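Local coordinates for glycerol kinase, putative (Plasmodium falciparum, PDB 2W41), which probably phosphorylates glycerol with ATP to give sn-glycerol 3-phosphate, as expected of an FGGY-family sugar kinase of the actin/Hsp70 superfamily, at residues Glu267-Tyr272 and Arg416-Met421; Thr274-Leu279 and Gly313-Ala318. All coordinates share one frame; numbering follows the deposited sequence.

Contact 1 (Glu267-Tyr272 and Arg416-Met421); sequences EAKCTY and RCDGGM. With ADP (adenosine-5'-diphosphate), chain N.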
ATOM      1  N   GLU B 267       7.967 -31.862 -16.789  1.00 41.85           N
ATOM      2  CA  GLU B 267       7.755 -30.737 -17.709  1.00 41.36           C
ATOM      3  C   GLU B 267       6.467 -29.995 -17.395  1.00 39.80           C
ATOM      4  O   GLU B 267       5.441 -30.612 -17.207  1.00 39.40           O
ATOM      5  CB  GLU B 267       7.769 -31.234 -19.151  1.00 41.91           C
ATOM      6  CG  GLU B 267       9.080 -30.916 -19.823  1.00 43.37           C
ATOM      7  CD  GLU B 267       9.409 -31.792 -20.996  1.00 45.42           C
ATOM      8  OE1 GLU B 267       8.532 -32.525 -21.497  1.00 46.08           O
ATOM      9  OE2 GLU B 267      10.580 -31.748 -21.423  1.00 47.70           O
ATOM     10  N   ALA B 268       6.556 -28.670 -17.325  1.00 39.46           N
ATOM     11  CA  ALA B 268       5.463 -27.810 -16.837  1.00 39.32           C
ATOM     12  C   ALA B 268       5.233 -26.626 -17.764  1.00 39.26           C
ATOM     13  O   ALA B 268       6.177 -26.166 -18.365  1.00 39.29           O
ATOM     14  CB  ALA B 268       5.768 -27.304 -15.410  1.00 38.91           C
ATOM     15  N   LYS B 269       3.983 -26.161 -17.902  1.00 38.92           N
ATOM     16  CA  LYS B 269       3.720 -24.854 -18.544  1.00 38.31           C
ATOM     17  C   LYS B 269       2.990 -23.881 -17.613  1.00 38.08           C
ATOM     18  O   LYS B 269       2.171 -24.296 -16.811  1.00 37.71           O
ATOM     19  CB  LYS B 269       2.985 -24.990 -19.885  1.00 38.13           C
ATOM     20  CG  LYS B 269       1.539 -25.370 -19.761  1.00 38.49           C
ATOM     21  CD  LYS B 269       0.734 -24.971 -20.995  1.00 40.41           C
ATOM     22  CE  LYS B 269       0.170 -23.554 -20.894  1.00 40.09           C
ATOM     23  NZ  LYS B 269      -0.684 -23.395 -19.717  1.00 41.90           N
ATOM     24  N   CYS B 270       3.311 -22.591 -17.701  1.00 38.17           N
ATOM     25  CA  CYS B 270       2.586 -21.553 -16.956  1.00 38.26           C
ATOM     26  C   CYS B 270       2.096 -20.478 -17.890  1.00 38.26           C
ATOM     27  O   CYS B 270       2.857 -20.048 -18.742  1.00 38.05           O
ATOM     28  CB  CYS B 270       3.488 -20.949 -15.884  1.00 37.95           C
ATOM     29  SG  CYS B 270       2.714 -19.768 -14.785  1.00 38.87           S
ATOM     30  N   THR B 271       0.829 -20.059 -17.755  1.00 38.68           N
ATOM     31  CA  THR B 271       0.296 -18.887 -18.483  1.00 38.68           C
ATOM     32  C   THR B 271       0.289 -17.688 -17.554  1.00 39.99           C
ATOM     33  O   THR B 271      -0.253 -17.771 -16.449  1.00 40.71           O
ATOM     34  CB  THR B 271      -1.109 -19.141 -19.012  1.00 38.78           C
ATOM     35  OG1 THR B 271      -1.077 -20.209 -19.977  1.00 38.99           O
ATOM     36  CG2 THR B 271      -1.719 -17.883 -19.645  1.00 38.52           C
ATOM     37  N   TYR B 272       0.904 -16.574 -17.972  1.00 40.78           N
ATOM     38  CA  TYR B 272       0.836 -15.350 -17.193  1.00 41.04           C
ATOM     39  C   TYR B 272       0.035 -14.277 -17.892  1.00 41.78           C
ATOM     40  O   TYR B 272       0.592 -13.330 -18.449  1.00 42.42           O
ATOM     41  CB  TYR B 272       2.212 -14.772 -16.938  1.00 41.38           C
ATOM     42  CG  TYR B 272       3.199 -15.554 -16.123  1.00 39.70           C
ATOM     43  CD1 TYR B 272       3.984 -16.437 -16.647  1.00 38.70           C
ATOM     44  CD2 TYR B 272       3.424 -15.286 -14.862  1.00 38.56           C
ATOM     45  CE1 TYR B 272       4.953 -17.104 -15.900  1.00 37.98           C
ATOM     46  CE2 TYR B 272       4.351 -15.939 -14.140  1.00 37.51           C
ATOM     47  CZ  TYR B 272       5.135 -16.835 -14.651  1.00 40.03           C
ATOM     48  OH  TYR B 272       6.088 -17.483 -13.887  1.00 40.31           O
ATOM     49  N   ARG B 416       7.650 -23.773 -19.490  1.00 37.74           N
ATOM     50  CA  ARG B 416       7.302 -23.094 -20.722  1.00 38.09           C
ATOM     51  C   ARG B 416       6.202 -22.105 -20.441  1.00 37.72           C
ATOM     52  O   ARG B 416       5.189 -22.494 -19.913  1.00 36.84           O
ATOM     53  CB  ARG B 416       6.841 -24.097 -21.818  1.00 38.25           C
ATOM     54  CG  ARG B 416       7.816 -25.277 -22.117  1.00 39.42           C
ATOM     55  CD  ARG B 416       8.801 -25.033 -23.269  1.00 40.84           C
ATOM     56  NE  ARG B 416       8.147 -24.630 -24.519  1.00 43.73           N
ATOM     57  CZ  ARG B 416       8.778 -24.102 -25.568  1.00 42.00           C
ATOM     58  NH1 ARG B 416      10.080 -23.912 -25.514  1.00 42.66           N
ATOM     59  NH2 ARG B 416       8.113 -23.765 -26.666  1.00 39.03           N
ATOM     60  N   CYS B 417       6.394 -20.841 -20.836  1.00 38.31           N
ATOM     61  CA  CYS B 417       5.532 -19.742 -20.398  1.00 38.85           C
ATOM     62  C   CYS B 417       4.947 -18.988 -21.548  1.00 39.87           C
ATOM     63  O   CYS B 417       5.576 -18.820 -22.605  1.00 41.19           O
ATOM     64  CB  CYS B 417       6.285 -18.763 -19.483  1.00 38.01           C
ATOM     65  SG  CYS B 417       6.919 -19.539 -17.990  1.00 38.12           S
ATOM     66  N   ASP B 418       3.726 -18.527 -21.350  1.00 40.54           N
ATOM     67  CA  ASP B 418       3.085 -17.676 -22.317  1.00 41.18           C
ATOM     68  C   ASP B 418       2.246 -16.606 -21.583  1.00 41.48           C
ATOM     69  O   ASP B 418       2.270 -16.532 -20.347  1.00 42.15           O
ATOM     70  CB  ASP B 418       2.329 -18.499 -23.382  1.00 41.85           C
ATOM     71  CG  ASP B 418       1.386 -19.575 -22.781  1.00 45.12           C
ATOM     72  OD1 ASP B 418       1.809 -20.721 -22.431  1.00 47.87           O
ATOM     73  OD2 ASP B 418       0.192 -19.285 -22.685  1.00 45.86           O
ATOM     74  N   GLY B 419       1.579 -15.735 -22.339  1.00 40.94           N
ATOM     75  CA  GLY B 419       0.798 -14.632 -21.804  1.00 39.50           C
ATOM     76  C   GLY B 419       1.596 -13.344 -21.819  1.00 39.98           C
ATOM     77  O   GLY B 419       2.820 -13.352 -21.917  1.00 39.44           O
ATOM     78  N   GLY B 420       0.898 -12.235 -21.669  1.00 40.28           N
ATOM     79  CA  GLY B 420       1.481 -10.923 -21.772  1.00 41.17           C
ATOM     80  C   GLY B 420       2.461 -10.495 -20.700  1.00 41.94           C
ATOM     81  O   GLY B 420       3.305  -9.627 -20.950  1.00 43.63           O
ATOM     82  N   MET B 421       2.387 -11.073 -19.516  1.00 42.12           N
ATOM     83  CA  MET B 421       3.416 -10.793 -18.502  1.00 42.42           C
ATOM     84  C   MET B 421       4.799 -11.342 -18.915  1.00 42.04           C
ATOM     85  O   MET B 421       5.815 -10.939 -18.339  1.00 42.38           O
ATOM     86  CB  MET B 421       3.019 -11.328 -17.116  1.00 42.09           C
ATOM     87  CG  MET B 421       1.737 -10.751 -16.538  1.00 42.81           C
ATOM     88  SD  MET B 421       1.489 -11.205 -14.815  1.00 44.08           S
ATOM     89  CE  MET B 421       2.535  -9.963 -14.082  1.00 45.87           C
TER
HETATM   90  PB  ADP N1502      -5.595 -12.537 -20.988  1.00 74.25           P
HETATM   91  O1B ADP N1502      -5.951 -12.772 -22.441  1.00 73.81           O
HETATM   92  O2B ADP N1502      -5.217 -13.792 -20.184  1.00 74.77           O
HETATM   93  O3B ADP N1502      -6.647 -11.670 -20.330  1.00 75.41           O
HETATM   94  PA  ADP N1502      -2.891 -11.590 -21.826  1.00 63.53           P
HETATM   95  O1A ADP N1502      -2.208 -12.935 -21.802  1.00 60.63           O
HETATM   96  O2A ADP N1502      -3.170 -10.873 -23.140  1.00 64.26           O
HETATM   97  O3A ADP N1502      -4.264 -11.588 -20.943  1.00 69.31           O
HETATM   98  O5' ADP N1502      -1.996 -10.593 -20.931  1.00 58.89           O
HETATM   99  C5' ADP N1502      -2.606  -9.499 -20.268  1.00 54.21           C
HETATM  100  C4' ADP N1502      -2.126  -9.493 -18.816  1.00 51.91           C
HETATM  101  O4' ADP N1502      -0.727  -9.207 -18.771  1.00 50.89           O
HETATM  102  C3' ADP N1502      -2.764  -8.372 -18.026  1.00 50.75           C
HETATM  103  O3' ADP N1502      -2.756  -8.791 -16.665  1.00 52.58           O
HETATM  104  C2' ADP N1502      -1.779  -7.236 -18.175  1.00 49.70           C
HETATM  105  O2' ADP N1502      -1.962  -6.215 -17.188  1.00 48.16           O
HETATM  106  C1' ADP N1502      -0.464  -7.989 -18.052  1.00 48.01           C
HETATM  107  N9  ADP N1502       0.745  -7.318 -18.621  1.00 47.83           N
HETATM  108  C8  ADP N1502       0.862  -6.853 -19.879  1.00 47.82           C
HETATM  109  N7  ADP N1502       2.088  -6.317 -20.108  1.00 47.48           N
HETATM  110  C5  ADP N1502       2.802  -6.443 -18.975  1.00 47.07           C
HETATM  111  C6  ADP N1502       4.173  -6.086 -18.536  1.00 46.38           C
HETATM  112  N6  ADP N1502       4.998  -5.478 -19.398  1.00 46.31           N
HETATM  113  N1  ADP N1502       4.558  -6.366 -17.263  1.00 47.31           N
HETATM  114  C2  ADP N1502       3.717  -6.960 -16.378  1.00 47.34           C
HETATM  115  N3  ADP N1502       2.453  -7.326 -16.710  1.00 48.27           N
HETATM  116  C4  ADP N1502       1.931  -7.107 -17.984  1.00 48.74           C
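Tyr272 and Met421 meet where two parallel strands of the C-terminal domain of this actin-like FGGY kinase run out into the ADP site. The strand axes come within 4.7 Å and their directions differ by 16°, and the parallel register is set by backbone bonds that alternate in direction, from Arg416 N to Ala268 O and from Cys270 N to Arg416 O, then from Asp418 N to Cys270 O. Tyr272 N donates to Asp418 O at 2.7 Å with an almost straight N-H...O angle of 177°.

Tyr272 can be followed outward. Its CB packs on CB of Met421 at 3.5 Å. CG stands anti to the carbonyl carbon (chi1 -64°), which directs the ring back alongside Cys417; CD1 looks toward Asp418 O, and CE1 meets Cys417 SG at 3.8 Å. That sulfur lies in the ring plane, at the edge, whereas Cys270 SG sits over one face, offset toward the rim. OH ends in a weak hydrogen bond to Asn431.

On the sheet face of Lys269 and Thr271, Asp418 OD2 comes within 3.1 Å of Thr271 OG1. Lys269 NZ donates to the same OG1 and also bonds Gln253, and its CE brushes Asp418 OD1.

Beyond the strand, Gly419 and Gly420 bring the chain to the nucleotide. Met421 N donates to Tyr272 O, while Met421 CG reaches adenine N3 at 3.5 Å. Gly420 N donates to the alpha-phosphate oxygen O1A of ADP at 3.2 Å.

Contact 2 (Thr274-Leu279 and Gly313-Ala318); sequences TGVFLL and GSIGTA. With ADP (adenosine-5'-diphosphate), chain N; EDO (1,2-ethanediol), chain P.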
ATOM      1  N   THR B 274      -4.169 -12.285 -17.475  1.00 43.18           N
ATOM      2  CA  THR B 274      -5.118 -11.911 -16.442  1.00 42.60           C
ATOM      3  C   THR B 274      -5.140 -12.996 -15.343  1.00 43.24           C
ATOM      4  O   THR B 274      -4.975 -12.680 -14.148  1.00 44.35           O
ATOM      5  CB  THR B 274      -6.476 -11.671 -17.062  1.00 41.98           C
ATOM      6  OG1 THR B 274      -6.315 -10.604 -17.972  1.00 40.76           O
ATOM      7  CG2 THR B 274      -7.487 -11.230 -16.041  1.00 42.79           C
ATOM      8  N   GLY B 275      -5.315 -14.257 -15.746  1.00 42.40           N
ATOM      9  CA  GLY B 275      -5.149 -15.357 -14.844  1.00 41.92           C
ATOM     10  C   GLY B 275      -3.716 -15.868 -14.913  1.00 42.09           C
ATOM     11  O   GLY B 275      -3.074 -15.825 -15.970  1.00 41.87           O
ATOM     12  N   VAL B 276      -3.216 -16.342 -13.779  1.00 41.87           N
ATOM     13  CA  VAL B 276      -1.896 -16.964 -13.683  1.00 42.52           C
ATOM     14  C   VAL B 276      -2.107 -18.372 -13.148  1.00 42.70           C
ATOM     15  O   VAL B 276      -2.532 -18.557 -12.001  1.00 43.09           O
ATOM     16  CB  VAL B 276      -0.941 -16.144 -12.750  1.00 43.09           C
ATOM     17  CG1 VAL B 276       0.412 -16.860 -12.555  1.00 41.80           C
ATOM     18  CG2 VAL B 276      -0.762 -14.686 -13.273  1.00 42.27           C
ATOM     19  N   PHE B 277      -1.864 -19.365 -13.996  1.00 43.02           N
ATOM     20  CA  PHE B 277      -2.093 -20.761 -13.632  1.00 42.95           C
ATOM     21  C   PHE B 277      -1.063 -21.714 -14.287  1.00 42.57           C
ATOM     22  O   PHE B 277      -0.427 -21.396 -15.278  1.00 42.66           O
ATOM     23  CB  PHE B 277      -3.536 -21.155 -13.995  1.00 43.29           C
ATOM     24  CG  PHE B 277      -3.833 -21.014 -15.456  1.00 43.52           C
ATOM     25  CD1 PHE B 277      -4.371 -19.835 -15.956  1.00 44.98           C
ATOM     26  CD2 PHE B 277      -3.528 -22.046 -16.331  1.00 43.86           C
ATOM     27  CE1 PHE B 277      -4.625 -19.685 -17.308  1.00 43.70           C
ATOM     28  CE2 PHE B 277      -3.764 -21.905 -17.676  1.00 44.81           C
ATOM     29  CZ  PHE B 277      -4.322 -20.717 -18.173  1.00 43.81           C
ATOM     30  N   LEU B 278      -0.948 -22.913 -13.757  1.00 42.06           N
ATOM     31  CA  LEU B 278       0.145 -23.782 -14.088  1.00 41.03           C
ATOM     32  C   LEU B 278      -0.331 -25.228 -14.305  1.00 40.85           C
ATOM     33  O   LEU B 278      -1.258 -25.696 -13.628  1.00 39.64           O
ATOM     34  CB  LEU B 278       1.099 -23.671 -12.917  1.00 40.78           C
ATOM     35  CG  LEU B 278       2.078 -24.707 -12.428  1.00 43.59           C
ATOM     36  CD1 LEU B 278       3.305 -24.703 -13.299  1.00 44.24           C
ATOM     37  CD2 LEU B 278       2.455 -24.255 -11.045  1.00 45.57           C
ATOM     38  N   LEU B 279       0.296 -25.932 -15.256  1.00 40.59           N
ATOM     39  CA  LEU B 279       0.119 -27.374 -15.382  1.00 40.66           C
ATOM     40  C   LEU B 279       1.477 -28.061 -15.377  1.00 40.79           C
ATOM     41  O   LEU B 279       2.335 -27.685 -16.159  1.00 40.58           O
ATOM     42  CB  LEU B 279      -0.661 -27.748 -16.641  1.00 40.69           C
ATOM     43  CG  LEU B 279      -2.193 -27.760 -16.578  1.00 43.14           C
ATOM     44  CD1 LEU B 279      -2.852 -26.501 -17.238  1.00 43.62           C
ATOM     45  CD2 LEU B 279      -2.742 -29.025 -17.199  1.00 45.21           C
ATOM     46  N   GLY B 313      -2.679 -25.873 -11.000  1.00 40.90           N
ATOM     47  CA  GLY B 313      -2.733 -24.913  -9.901  1.00 40.71           C
ATOM     48  C   GLY B 313      -3.017 -23.538 -10.443  1.00 40.87           C
ATOM     49  O   GLY B 313      -2.556 -23.198 -11.526  1.00 41.39           O
ATOM     50  N   SER B 314      -3.770 -22.736  -9.699  1.00 40.96           N
ATOM     51  CA  SER B 314      -4.176 -21.391 -10.159  1.00 41.20           C
ATOM     52  C   SER B 314      -3.998 -20.362  -9.053  1.00 41.20           C
ATOM     53  O   SER B 314      -4.275 -20.668  -7.877  1.00 41.78           O
ATOM     54  CB  SER B 314      -5.624 -21.402 -10.632  1.00 40.71           C
ATOM     55  OG  SER B 314      -6.015 -20.103 -10.999  1.00 43.72           O
ATOM     56  N   ILE B 315      -3.496 -19.173  -9.391  1.00 41.19           N
ATOM     57  CA  ILE B 315      -3.437 -18.093  -8.372  1.00 41.15           C
ATOM     58  C   ILE B 315      -4.449 -17.013  -8.653  1.00 41.59           C
ATOM     59  O   ILE B 315      -4.255 -15.866  -8.291  1.00 42.56           O
ATOM     60  CB  ILE B 315      -2.007 -17.567  -8.020  1.00 40.91           C
ATOM     61  CG1 ILE B 315      -1.305 -16.869  -9.200  1.00 40.58           C
ATOM     62  CG2 ILE B 315      -1.143 -18.733  -7.486  1.00 40.39           C
ATOM     63  CD1 ILE B 315      -0.071 -15.993  -8.797  1.00 39.65           C
ATOM     64  N   GLY B 316      -5.566 -17.426  -9.252  1.00 42.36           N
ATOM     65  CA  GLY B 316      -6.640 -16.535  -9.704  1.00 42.46           C
ATOM     66  C   GLY B 316      -6.155 -15.547 -10.755  1.00 43.10           C
ATOM     67  O   GLY B 316      -5.245 -15.851 -11.559  1.00 42.79           O
ATOM     68  N   THR B 317      -6.737 -14.340 -10.682  1.00 42.86           N
ATOM     69  CA  THR B 317      -6.535 -13.263 -11.644  1.00 41.18           C
ATOM     70  C   THR B 317      -5.363 -12.369 -11.245  1.00 41.49           C
ATOM     71  O   THR B 317      -5.474 -11.130 -11.273  1.00 41.42           O
ATOM     72  CB  THR B 317      -7.860 -12.440 -11.874  1.00 40.96           C
ATOM     73  OG1 THR B 317      -8.467 -12.149 -10.616  1.00 38.34           O
ATOM     74  CG2 THR B 317      -8.867 -13.226 -12.738  1.00 39.67           C
ATOM     75  N   ALA B 318      -4.223 -13.003 -10.906  1.00 41.34           N
ATOM     76  CA  ALA B 318      -2.987 -12.266 -10.492  1.00 39.58           C
ATOM     77  C   ALA B 318      -2.531 -11.163 -11.463  1.00 39.14           C
ATOM     78  O   ALA B 318      -2.089 -10.111 -11.019  1.00 39.13           O
ATOM     79  CB  ALA B 318      -1.857 -13.209 -10.203  1.00 38.97           C
TER
HETATM   80  PB  ADP N1502      -5.595 -12.537 -20.988  1.00 74.25           P
HETATM   81  O1B ADP N1502      -5.951 -12.772 -22.441  1.00 73.81           O
HETATM   82  O2B ADP N1502      -5.217 -13.792 -20.184  1.00 74.77           O
HETATM   83  O3B ADP N1502      -6.647 -11.670 -20.330  1.00 75.41           O
HETATM   84  PA  ADP N1502      -2.891 -11.590 -21.826  1.00 63.53           P
HETATM   85  O1A ADP N1502      -2.208 -12.935 -21.802  1.00 60.63           O
HETATM   86  O2A ADP N1502      -3.170 -10.873 -23.140  1.00 64.26           O
HETATM   87  O3A ADP N1502      -4.264 -11.588 -20.943  1.00 69.31           O
HETATM   88  O5' ADP N1502      -1.996 -10.593 -20.931  1.00 58.89           O
HETATM   89  C5' ADP N1502      -2.606  -9.499 -20.268  1.00 54.21           C
HETATM   90  C4' ADP N1502      -2.126  -9.493 -18.816  1.00 51.91           C
HETATM   91  O4' ADP N1502      -0.727  -9.207 -18.771  1.00 50.89           O
HETATM   92  C3' ADP N1502      -2.764  -8.372 -18.026  1.00 50.75           C
HETATM   93  O3' ADP N1502      -2.756  -8.791 -16.665  1.00 52.58           O
HETATM   94  C2' ADP N1502      -1.779  -7.236 -18.175  1.00 49.70           C
HETATM   95  O2' ADP N1502      -1.962  -6.215 -17.188  1.00 48.16           O
HETATM   96  C1' ADP N1502      -0.464  -7.989 -18.052  1.00 48.01           C
HETATM   97  N9  ADP N1502       0.745  -7.318 -18.621  1.00 47.83           N
HETATM   98  C8  ADP N1502       0.862  -6.853 -19.879  1.00 47.82           C
HETATM   99  N7  ADP N1502       2.088  -6.317 -20.108  1.00 47.48           N
HETATM  100  C5  ADP N1502       2.802  -6.443 -18.975  1.00 47.07           C
HETATM  101  C6  ADP N1502       4.173  -6.086 -18.536  1.00 46.38           C
HETATM  102  N6  ADP N1502       4.998  -5.478 -19.398  1.00 46.31           N
HETATM  103  N1  ADP N1502       4.558  -6.366 -17.263  1.00 47.31           N
HETATM  104  C2  ADP N1502       3.717  -6.960 -16.378  1.00 47.34           C
HETATM  105  N3  ADP N1502       2.453  -7.326 -16.710  1.00 48.27           N
HETATM  106  C4  ADP N1502       1.931  -7.107 -17.984  1.00 48.74           C
HETATM  107  C1  EDO P1504      -5.926 -12.124  -6.359  1.00 41.05           C
HETATM  108  O1  EDO P1504      -5.933 -12.788  -5.086  1.00 38.97           O
HETATM  109  C2  EDO P1504      -5.567 -13.095  -7.467  1.00 42.94           C
HETATM  110  O2  EDO P1504      -4.143 -13.167  -7.593  1.00 47.14           O
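Val276 holds CG1 anti to its backbone N (chi1 175°), and Ile315 places CG1 between its backbone N and carbonyl carbon (chi1 65°); with these torsions the two chains run alongside each other, Val276 CB 3.6 Å from Ile315 CG1. The other Val276 branch, CG2, meets Ala318 CB. Leu396 and Ile392 of helix 381-407 touch this apolar group.

An antiparallel pairing of strands 276-281 and 308-314, neighbours in the sheet, carries these groups. Gly313 and Leu278 form a hydrogen-bonded pair with both bonds made; Phe277 and Ser314 face each other as a non-hydrogen-bonded pair. Ile315 N then donates to Val276 O at 2.8 Å and 175°, and Val276 N to Gly316 O at 3.0 Å. At the end of the strand, Ser314 OG accepts from Gly316 N in an ST turn, and Thr317 centres an inverse gamma turn.

Thr274 and Thr317 are also neighbours, their CG2 methyls 4.1 Å apart. On Thr274 the other branch, OG1, is hydrogen-bonded to the beta-phosphate oxygen O3B of ADP at 2.6 Å, with its backbone N adding a weak bond to O2B. One threonine thus divides its chemistry, methyl to the neighbouring loop and hydroxyl to phosphate, consistent with a role in positioning the nucleotide's terminal phosphate.

In the fold
After the N-terminal half with its own sheet, the chain lays down strand 267-272 and turns directly into strand 276-281. It then passes through strands 294-299 and 308-314, where contact 2 closes the shorter loop, with 33 intervening residues and no helix among them. Only after the long helix 381-407 does strand 414-418 arrive to close contact 1, across 143 residues. The shorter closure therefore lies wholly within the longer one. Their centres are 10 Å apart, and they join directly: Lys269 N lies 2.8 Å from Leu279 O, making one continuous mixed sheet. Both reach ADP, contact 1 through the loop after strand 414-418, contact 2 through the turn between strands 267-272 and 276-281.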